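Uncharacterized protein (Methanothermobacter thermautotrophicus, PDB 1L1S) is of unknown function but belongs to the DsrE/DsrF-like family, whose better-known members take part in sulfur metabolism. Local coordinates at residues Arg36-Ala41 against Val101-Glu106; Asn47-Asp52 against Val67-Cys72. All coordinates share one frame; numbering follows the deposited sequence.

Interaction 1: Arg36-Ala41 against Val101-Glu106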
ATOM      1  N   ARG A  36     -12.825  -6.869  12.678  1.00 23.92           N
ATOM      2  CA  ARG A  36     -11.714  -7.055  13.579  1.00 24.17           C
ATOM      3  C   ARG A  36     -10.560  -6.257  12.954  1.00 23.13           C
ATOM      4  O   ARG A  36     -10.240  -6.425  11.773  1.00 21.53           O
ATOM      5  CB  ARG A  36     -11.394  -8.543  13.665  1.00 26.21           C
ATOM      6  CG  ARG A  36     -10.325  -8.893  14.656  1.00 28.52           C
ATOM      7  CD  ARG A  36     -10.268 -10.390  14.843  1.00 30.48           C
ATOM      8  NE  ARG A  36      -9.142 -10.756  15.695  1.00 32.74           N
ATOM      9  CZ  ARG A  36      -8.629 -11.974  15.764  1.00 33.44           C
ATOM     10  NH1 ARG A  36      -9.145 -12.956  15.032  1.00 33.46           N
ATOM     11  NH2 ARG A  36      -7.578 -12.201  16.544  1.00 35.04           N
ATOM     12  N   ILE A  37      -9.956  -5.373  13.740  1.00 21.15           N
ATOM     13  CA  ILE A  37      -8.874  -4.541  13.232  1.00 19.42           C
ATOM     14  C   ILE A  37      -7.544  -4.608  13.982  1.00 19.54           C
ATOM     15  O   ILE A  37      -7.513  -4.554  15.211  1.00 18.85           O
ATOM     16  CB  ILE A  37      -9.260  -3.053  13.246  1.00 18.94           C
ATOM     17  CG1 ILE A  37     -10.607  -2.822  12.554  1.00 18.70           C
ATOM     18  CG2 ILE A  37      -8.163  -2.237  12.566  1.00 17.60           C
ATOM     19  CD1 ILE A  37     -11.018  -1.334  12.532  1.00 18.24           C
ATOM     20  N   GLU A  38      -6.450  -4.674  13.221  1.00 18.34           N
ATOM     21  CA  GLU A  38      -5.106  -4.654  13.783  1.00 17.08           C
ATOM     22  C   GLU A  38      -4.303  -3.590  13.062  1.00 15.93           C
ATOM     23  O   GLU A  38      -4.435  -3.415  11.853  1.00 16.04           O
ATOM     24  CB  GLU A  38      -4.400  -5.998  13.631  1.00 17.87           C
ATOM     25  CG  GLU A  38      -5.051  -7.123  14.422  1.00 20.22           C
ATOM     26  CD  GLU A  38      -4.172  -8.360  14.499  1.00 20.90           C
ATOM     27  OE1 GLU A  38      -3.349  -8.563  13.573  1.00 20.23           O
ATOM     28  OE2 GLU A  38      -4.313  -9.127  15.479  1.00 21.26           O
ATOM     29  N   VAL A  39      -3.480  -2.870  13.813  1.00 15.21           N
ATOM     30  CA  VAL A  39      -2.641  -1.826  13.250  1.00 14.47           C
ATOM     31  C   VAL A  39      -1.176  -2.187  13.504  1.00 15.98           C
ATOM     32  O   VAL A  39      -0.718  -2.226  14.655  1.00 15.29           O
ATOM     33  CB  VAL A  39      -2.938  -0.457  13.886  1.00 15.14           C
ATOM     34  CG1 VAL A  39      -2.034   0.589  13.300  1.00 13.24           C
ATOM     35  CG2 VAL A  39      -4.386  -0.068  13.655  1.00 14.10           C
ATOM     36  N   VAL A  40      -0.455  -2.452  12.417  1.00 15.29           N
ATOM     37  CA  VAL A  40       0.946  -2.811  12.486  1.00 15.40           C
ATOM     38  C   VAL A  40       1.804  -1.612  12.113  1.00 16.98           C
ATOM     39  O   VAL A  40       1.743  -1.105  10.985  1.00 16.66           O
ATOM     40  CB  VAL A  40       1.281  -3.970  11.521  1.00 16.14           C
ATOM     41  CG1 VAL A  40       2.780  -4.301  11.603  1.00 13.56           C
ATOM     42  CG2 VAL A  40       0.445  -5.189  11.863  1.00 13.78           C
ATOM     43  N   ALA A  41       2.614  -1.176  13.067  1.00 17.48           N
ATOM     44  CA  ALA A  41       3.477  -0.032  12.872  1.00 19.81           C
ATOM     45  C   ALA A  41       4.930  -0.433  13.041  1.00 21.81           C
ATOM     46  O   ALA A  41       5.284  -1.088  14.029  1.00 24.50           O
ATOM     47  CB  ALA A  41       3.128   1.047  13.882  1.00 19.41           C
ATOM     48  N   VAL A 101       2.209 -10.404   6.655  1.00 15.81           N
ATOM     49  CA  VAL A 101       2.152 -11.488   5.688  1.00 16.86           C
ATOM     50  C   VAL A 101       1.354 -12.666   6.234  1.00 17.99           C
ATOM     51  O   VAL A 101       0.558 -13.272   5.514  1.00 18.84           O
ATOM     52  CB  VAL A 101       3.572 -11.954   5.261  1.00 17.50           C
ATOM     53  CG1 VAL A 101       3.488 -13.264   4.474  1.00 16.86           C
ATOM     54  CG2 VAL A 101       4.228 -10.874   4.392  1.00 16.54           C
ATOM     55  N   ARG A 102       1.549 -12.987   7.507  1.00 18.48           N
ATOM     56  CA  ARG A 102       0.801 -14.093   8.107  1.00 19.16           C
ATOM     57  C   ARG A 102      -0.693 -13.766   8.078  1.00 18.34           C
ATOM     58  O   ARG A 102      -1.518 -14.591   7.722  1.00 17.36           O
ATOM     59  CB  ARG A 102       1.227 -14.313   9.562  1.00 19.40           C
ATOM     60  CG  ARG A 102       2.657 -14.806   9.737  1.00 21.81           C
ATOM     61  CD  ARG A 102       2.862 -15.357  11.140  1.00 22.38           C
ATOM     62  NE  ARG A 102       4.174 -15.983  11.277  1.00 25.64           N
ATOM     63  CZ  ARG A 102       5.297 -15.327  11.556  1.00 25.44           C
ATOM     64  NH1 ARG A 102       5.276 -14.015  11.739  1.00 25.66           N
ATOM     65  NH2 ARG A 102       6.443 -15.986  11.640  1.00 26.48           N
ATOM     66  N   ARG A 103      -1.020 -12.541   8.467  1.00 18.16           N
ATOM     67  CA  ARG A 103      -2.404 -12.107   8.505  1.00 19.02           C
ATOM     68  C   ARG A 103      -3.046 -12.189   7.117  1.00 17.83           C
ATOM     69  O   ARG A 103      -4.121 -12.761   6.956  1.00 17.27           O
ATOM     70  CB  ARG A 103      -2.467 -10.683   9.048  1.00 19.19           C
ATOM     71  CG  ARG A 103      -3.557 -10.455  10.051  1.00 23.65           C
ATOM     72  CD  ARG A 103      -3.147 -10.664  11.519  1.00 22.90           C
ATOM     73  NE  ARG A 103      -3.303 -12.032  11.981  1.00 22.58           N
ATOM     74  CZ  ARG A 103      -3.463 -12.390  13.258  1.00 22.90           C
ATOM     75  NH1 ARG A 103      -3.506 -11.492  14.230  1.00 23.30           N
ATOM     76  NH2 ARG A 103      -3.555 -13.668  13.571  1.00 21.69           N
ATOM     77  N   GLN A 104      -2.380 -11.620   6.116  1.00 18.34           N
ATOM     78  CA  GLN A 104      -2.896 -11.653   4.752  1.00 18.73           C
ATOM     79  C   GLN A 104      -3.078 -13.101   4.324  1.00 19.77           C
ATOM     80  O   GLN A 104      -4.070 -13.460   3.687  1.00 20.36           O
ATOM     81  CB  GLN A 104      -1.934 -10.947   3.795  1.00 18.19           C
ATOM     82  CG  GLN A 104      -2.108  -9.445   3.735  1.00 16.76           C
ATOM     83  CD  GLN A 104      -1.268  -8.790   2.646  1.00 16.85           C
ATOM     84  OE1 GLN A 104      -1.297  -9.206   1.499  1.00 15.75           O
ATOM     85  NE2 GLN A 104      -0.530  -7.744   3.010  1.00 16.35           N
ATOM     86  N   THR A 105      -2.127 -13.941   4.705  1.00 20.72           N
ATOM     87  CA  THR A 105      -2.184 -15.356   4.363  1.00 21.00           C
ATOM     88  C   THR A 105      -3.374 -16.043   5.037  1.00 21.73           C
ATOM     89  O   THR A 105      -3.917 -17.015   4.511  1.00 20.42           O
ATOM     90  CB  THR A 105      -0.880 -16.043   4.765  1.00 22.24           C
ATOM     91  OG1 THR A 105       0.214 -15.408   4.073  1.00 22.49           O
ATOM     92  CG2 THR A 105      -0.922 -17.532   4.407  1.00 23.30           C
ATOM     93  N   GLU A 106      -3.786 -15.520   6.191  1.00 21.13           N
ATOM     94  CA  GLU A 106      -4.920 -16.074   6.924  1.00 22.08           C
ATOM     95  C   GLU A 106      -6.258 -15.505   6.430  1.00 21.51           C
ATOM     96  O   GLU A 106      -7.300 -15.748   7.031  1.00 21.50           O
ATOM     97  CB  GLU A 106      -4.772 -15.781   8.425  1.00 23.55           C
ATOM     98  CG  GLU A 106      -3.683 -16.564   9.123  1.00 25.86           C
ATOM     99  CD  GLU A 106      -3.160 -15.857  10.383  1.00 28.27           C
ATOM    100  OE1 GLU A 106      -3.870 -14.977  10.929  1.00 27.65           O
ATOM    101  OE2 GLU A 106      -2.040 -16.193  10.823  1.00 27.55           O
TER
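Glu38 on strand 35-41 and Arg103 on helix 96-105 meet carboxylate to guanidinium, the two side chains crossing at about a right angle with their flat ends turned 45° to each other. Arg103 NH1 serves both carboxylate oxygens. The bond from Arg103 NH1 to Glu38 OE1 is 3.0 Å long and almost straight (177°), entering on the syn side with the oxygen in the guanidinium plane; that from Arg103 NH1 to Glu38 OE2, at 2.8 Å, is strongly bent and weak. Arg103 reaches this position with a chain bent at chi2 and chi3, which leaves its NE and NH2 edge facing back to its own helix end. There Arg103 NE (3.2 Å) and Arg103 NH2 (3.0 Å) both grip Glu106 OE1 side-on, so the guanidinium is fixed between two carboxylates. Glu38 is buried, and its charge is further met by Arg68 at OE2 and by a hydrogen bond between OE1 and His99 NE2; Trp108 packs against both Glu38 and Arg103. The result is a salt-bridge network between a central strand of a parallel sheet and a helix packed on one face of it, within an alpha/beta fold of the DsrE/DsrF-like family.

Interaction 2: Asn47-Asp52 against Val67-Cys72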
ATOM      1  N   ASN A  47       6.959   5.149  16.566  1.00 20.56           N
ATOM      2  CA  ASN A  47       6.939   6.311  17.447  1.00 21.75           C
ATOM      3  C   ASN A  47       5.503   6.661  17.830  1.00 21.79           C
ATOM      4  O   ASN A  47       5.254   7.260  18.869  1.00 22.71           O
ATOM      5  CB  ASN A  47       7.616   7.514  16.784  1.00 22.70           C
ATOM      6  CG  ASN A  47       9.097   7.288  16.556  1.00 23.71           C
ATOM      7  OD1 ASN A  47       9.746   6.580  17.325  1.00 24.86           O
ATOM      8  ND2 ASN A  47       9.643   7.898  15.507  1.00 23.63           N
ATOM      9  N   VAL A  48       4.554   6.264  16.990  1.00 21.63           N
ATOM     10  CA  VAL A  48       3.153   6.533  17.263  1.00 21.11           C
ATOM     11  C   VAL A  48       2.635   5.714  18.439  1.00 21.17           C
ATOM     12  O   VAL A  48       1.667   6.102  19.099  1.00 20.66           O
ATOM     13  CB  VAL A  48       2.283   6.228  16.031  1.00 21.06           C
ATOM     14  CG1 VAL A  48       0.819   6.148  16.433  1.00 20.81           C
ATOM     15  CG2 VAL A  48       2.478   7.321  14.985  1.00 19.98           C
ATOM     16  N   LEU A  49       3.281   4.586  18.704  1.00 21.11           N
ATOM     17  CA  LEU A  49       2.856   3.718  19.790  1.00 22.36           C
ATOM     18  C   LEU A  49       3.593   3.968  21.117  1.00 23.84           C
ATOM     19  O   LEU A  49       3.371   3.245  22.084  1.00 23.89           O
ATOM     20  CB  LEU A  49       3.020   2.255  19.366  1.00 22.32           C
ATOM     21  CG  LEU A  49       2.413   1.856  18.011  1.00 21.96           C
ATOM     22  CD1 LEU A  49       2.568   0.359  17.796  1.00 20.53           C
ATOM     23  CD2 LEU A  49       0.935   2.252  17.973  1.00 22.54           C
ATOM     24  N   ARG A  50       4.465   4.979  21.155  1.00 25.07           N
ATOM     25  CA  ARG A  50       5.227   5.318  22.370  1.00 26.87           C
ATOM     26  C   ARG A  50       4.323   5.886  23.460  1.00 27.79           C
ATOM     27  O   ARG A  50       3.301   6.495  23.170  1.00 27.18           O
ATOM     28  CB  ARG A  50       6.283   6.387  22.079  1.00 27.27           C
ATOM     29  CG  ARG A  50       7.546   5.941  21.384  1.00 29.63           C
ATOM     30  CD  ARG A  50       8.417   7.163  21.089  1.00 31.61           C
ATOM     31  NE  ARG A  50       9.837   6.835  21.065  1.00 35.44           N
ATOM     32  CZ  ARG A  50      10.568   6.583  22.149  1.00 36.50           C
ATOM     33  NH1 ARG A  50      10.023   6.636  23.355  1.00 37.71           N
ATOM     34  NH2 ARG A  50      11.839   6.233  22.026  1.00 37.38           N
ATOM     35  N   ARG A  51       4.720   5.714  24.717  1.00 29.68           N
ATOM     36  CA  ARG A  51       3.936   6.252  25.823  1.00 31.25           C
ATOM     37  C   ARG A  51       3.909   7.786  25.760  1.00 31.57           C
ATOM     38  O   ARG A  51       2.889   8.408  26.040  1.00 31.20           O
ATOM     39  CB  ARG A  51       4.519   5.808  27.174  1.00 32.12           C
ATOM     40  CG  ARG A  51       3.720   6.328  28.376  1.00 33.25           C
ATOM     41  CD  ARG A  51       4.298   5.890  29.731  1.00 34.51           C
ATOM     42  NE  ARG A  51       4.245   4.442  29.926  1.00 34.80           N
ATOM     43  CZ  ARG A  51       5.242   3.607  29.660  1.00 35.02           C
ATOM     44  NH1 ARG A  51       6.395   4.072  29.188  1.00 36.20           N
ATOM     45  NH2 ARG A  51       5.083   2.302  29.858  1.00 34.81           N
ATOM     46  N   ASP A  52       5.030   8.386  25.375  1.00 32.18           N
ATOM     47  CA  ASP A  52       5.122   9.840  25.299  1.00 34.12           C
ATOM     48  C   ASP A  52       4.630  10.426  23.975  1.00 34.08           C
ATOM     49  O   ASP A  52       4.894  11.580  23.664  1.00 34.21           O
ATOM     50  CB  ASP A  52       6.568  10.283  25.548  1.00 36.16           C
ATOM     51  CG  ASP A  52       7.550   9.723  24.513  1.00 39.17           C
ATOM     52  OD1 ASP A  52       8.776   9.836  24.743  1.00 40.24           O
ATOM     53  OD2 ASP A  52       7.107   9.185  23.470  1.00 39.77           O
ATOM     54  N   VAL A  67      -9.383  -2.334  19.016  1.00 22.49           N
ATOM     55  CA  VAL A  67      -8.309  -2.231  18.033  1.00 20.17           C
ATOM     56  C   VAL A  67      -6.983  -2.669  18.658  1.00 20.42           C
ATOM     57  O   VAL A  67      -6.582  -2.177  19.717  1.00 18.68           O
ATOM     58  CB  VAL A  67      -8.134  -0.777  17.508  1.00 19.19           C
ATOM     59  CG1 VAL A  67      -7.009  -0.732  16.468  1.00 18.31           C
ATOM     60  CG2 VAL A  67      -9.434  -0.265  16.908  1.00 17.27           C
ATOM     61  N   ARG A  68      -6.302  -3.581  17.980  1.00 20.36           N
ATOM     62  CA  ARG A  68      -5.024  -4.082  18.445  1.00 20.41           C
ATOM     63  C   ARG A  68      -3.837  -3.436  17.708  1.00 21.40           C
ATOM     64  O   ARG A  68      -3.657  -3.621  16.499  1.00 19.74           O
ATOM     65  CB  ARG A  68      -4.971  -5.607  18.265  1.00 19.52           C
ATOM     66  CG  ARG A  68      -3.701  -6.245  18.784  1.00 20.21           C
ATOM     67  CD  ARG A  68      -3.577  -7.709  18.348  1.00 21.71           C
ATOM     68  NE  ARG A  68      -2.403  -8.346  18.942  1.00 20.44           N
ATOM     69  CZ  ARG A  68      -1.788  -9.410  18.435  1.00 22.07           C
ATOM     70  NH1 ARG A  68      -2.232  -9.959  17.312  1.00 19.99           N
ATOM     71  NH2 ARG A  68      -0.738  -9.935  19.058  1.00 21.62           N
ATOM     72  N   PHE A  69      -3.029  -2.678  18.442  1.00 21.38           N
ATOM     73  CA  PHE A  69      -1.852  -2.057  17.850  1.00 22.14           C
ATOM     74  C   PHE A  69      -0.666  -2.980  18.113  1.00 23.09           C
ATOM     75  O   PHE A  69      -0.480  -3.451  19.232  1.00 22.35           O
ATOM     76  CB  PHE A  69      -1.598  -0.677  18.458  1.00 21.11           C
ATOM     77  CG  PHE A  69      -2.627   0.340  18.072  1.00 22.57           C
ATOM     78  CD1 PHE A  69      -3.850   0.400  18.735  1.00 21.94           C
ATOM     79  CD2 PHE A  69      -2.381   1.236  17.037  1.00 21.64           C
ATOM     80  CE1 PHE A  69      -4.803   1.334  18.377  1.00 22.18           C
ATOM     81  CE2 PHE A  69      -3.331   2.176  16.672  1.00 21.70           C
ATOM     82  CZ  PHE A  69      -4.541   2.227  17.342  1.00 22.44           C
ATOM     83  N   CYS A  70       0.120  -3.231  17.071  1.00 24.17           N
ATOM     84  CA  CYS A  70       1.275  -4.119  17.136  1.00 25.73           C
ATOM     85  C   CYS A  70       2.576  -3.425  16.753  1.00 26.19           C
ATOM     86  O   CYS A  70       2.664  -2.800  15.700  1.00 26.29           O
ATOM     87  CB  CYS A  70       1.053  -5.306  16.199  1.00 26.02           C
ATOM     88  SG  CYS A  70      -0.555  -6.114  16.414  1.00 29.62           S
ATOM     89  N   ALA A  71       3.580  -3.546  17.616  1.00 27.60           N
ATOM     90  CA  ALA A  71       4.895  -2.957  17.391  1.00 28.87           C
ATOM     91  C   ALA A  71       5.822  -4.079  16.935  1.00 30.18           C
ATOM     92  O   ALA A  71       5.647  -5.233  17.324  1.00 29.73           O
ATOM     93  CB  ALA A  71       5.415  -2.325  18.678  1.00 29.02           C
ATOM     94  N   CYS A  72       6.800  -3.737  16.106  1.00 32.60           N
ATOM     95  CA  CYS A  72       7.730  -4.718  15.570  1.00 35.50           C
ATOM     96  C   CYS A  72       8.882  -4.995  16.531  1.00 38.14           C
ATOM     97  O   CYS A  72       9.650  -4.093  16.877  1.00 38.08           O
ATOM     98  CB  CYS A  72       8.272  -4.225  14.227  1.00 35.06           C
ATOM     99  SG  CYS A  72       9.302  -5.413  13.384  1.00 35.78           S
TER
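Leu49 puts its two methyl groups to separate uses on strand 68-72. Leu49 CD2 comes obliquely to the Phe69 ring, 3.6 Å from Phe69 CD2, and also lies near the Phe69 CB. Leu49 CD1 reaches further along the strand, 4.0 Å from Ala71 CB. Leu49 CD1 also lies 3.8 Å from the backbone oxygen Cys70 O, so that the leucine spans the side chains of two alternate residues that point to the same face of the sheet. With CB directed toward the strand and CG anti to the carbonyl carbon (chi1 -50°), the fork of Leu49 faces the strand, CD1 being the extended branch. Apolar side chains carry most of the contact, and no hydrogen bond crosses between the segments. It belongs to the hydrophobic core of an alpha/beta fold, where a loop leaving one parallel strand folds over the face of the next before the connecting helix 56-64. Cutting Leu49 back to an alanine removes both methyls, and would probably open a gap between loop and strand at the Phe69 ring and the Ala71 methyl. Further out, Leu49 also touches Ala41 of strand 35-41 and Val90, while its backbone is hydrogen-bonded to Leu87. Phe69 is packed against Val59, Leu62 and Thr63 of helix 56-64 and against Val39 of the neighbouring strand. On the loop, Asn47 ND2 is hydrogen-bonded to Asp13 OD2.

In the fold
From the N terminus the chain runs through strand 4-10 and helix 15-31 into strand 35-41, which supplies the first half of interaction 1. The loop that follows holds 47-52, and after helix 56-64 the chain returns in strand 68-72, closing interaction 2 over a short span of 14 residues. Interaction 1 closes only at 101-106, near the end of helix 96-105, so interaction 2 is nested inside it. Their centres lie about 15 Å apart, yet they join directly because strands 35-41 and 68-72 are neighbours: probable backbone hydrogen bonds link Val39 to Arg68 and Cys70. Together they tie a loop and the late helix to the same parallel sheet.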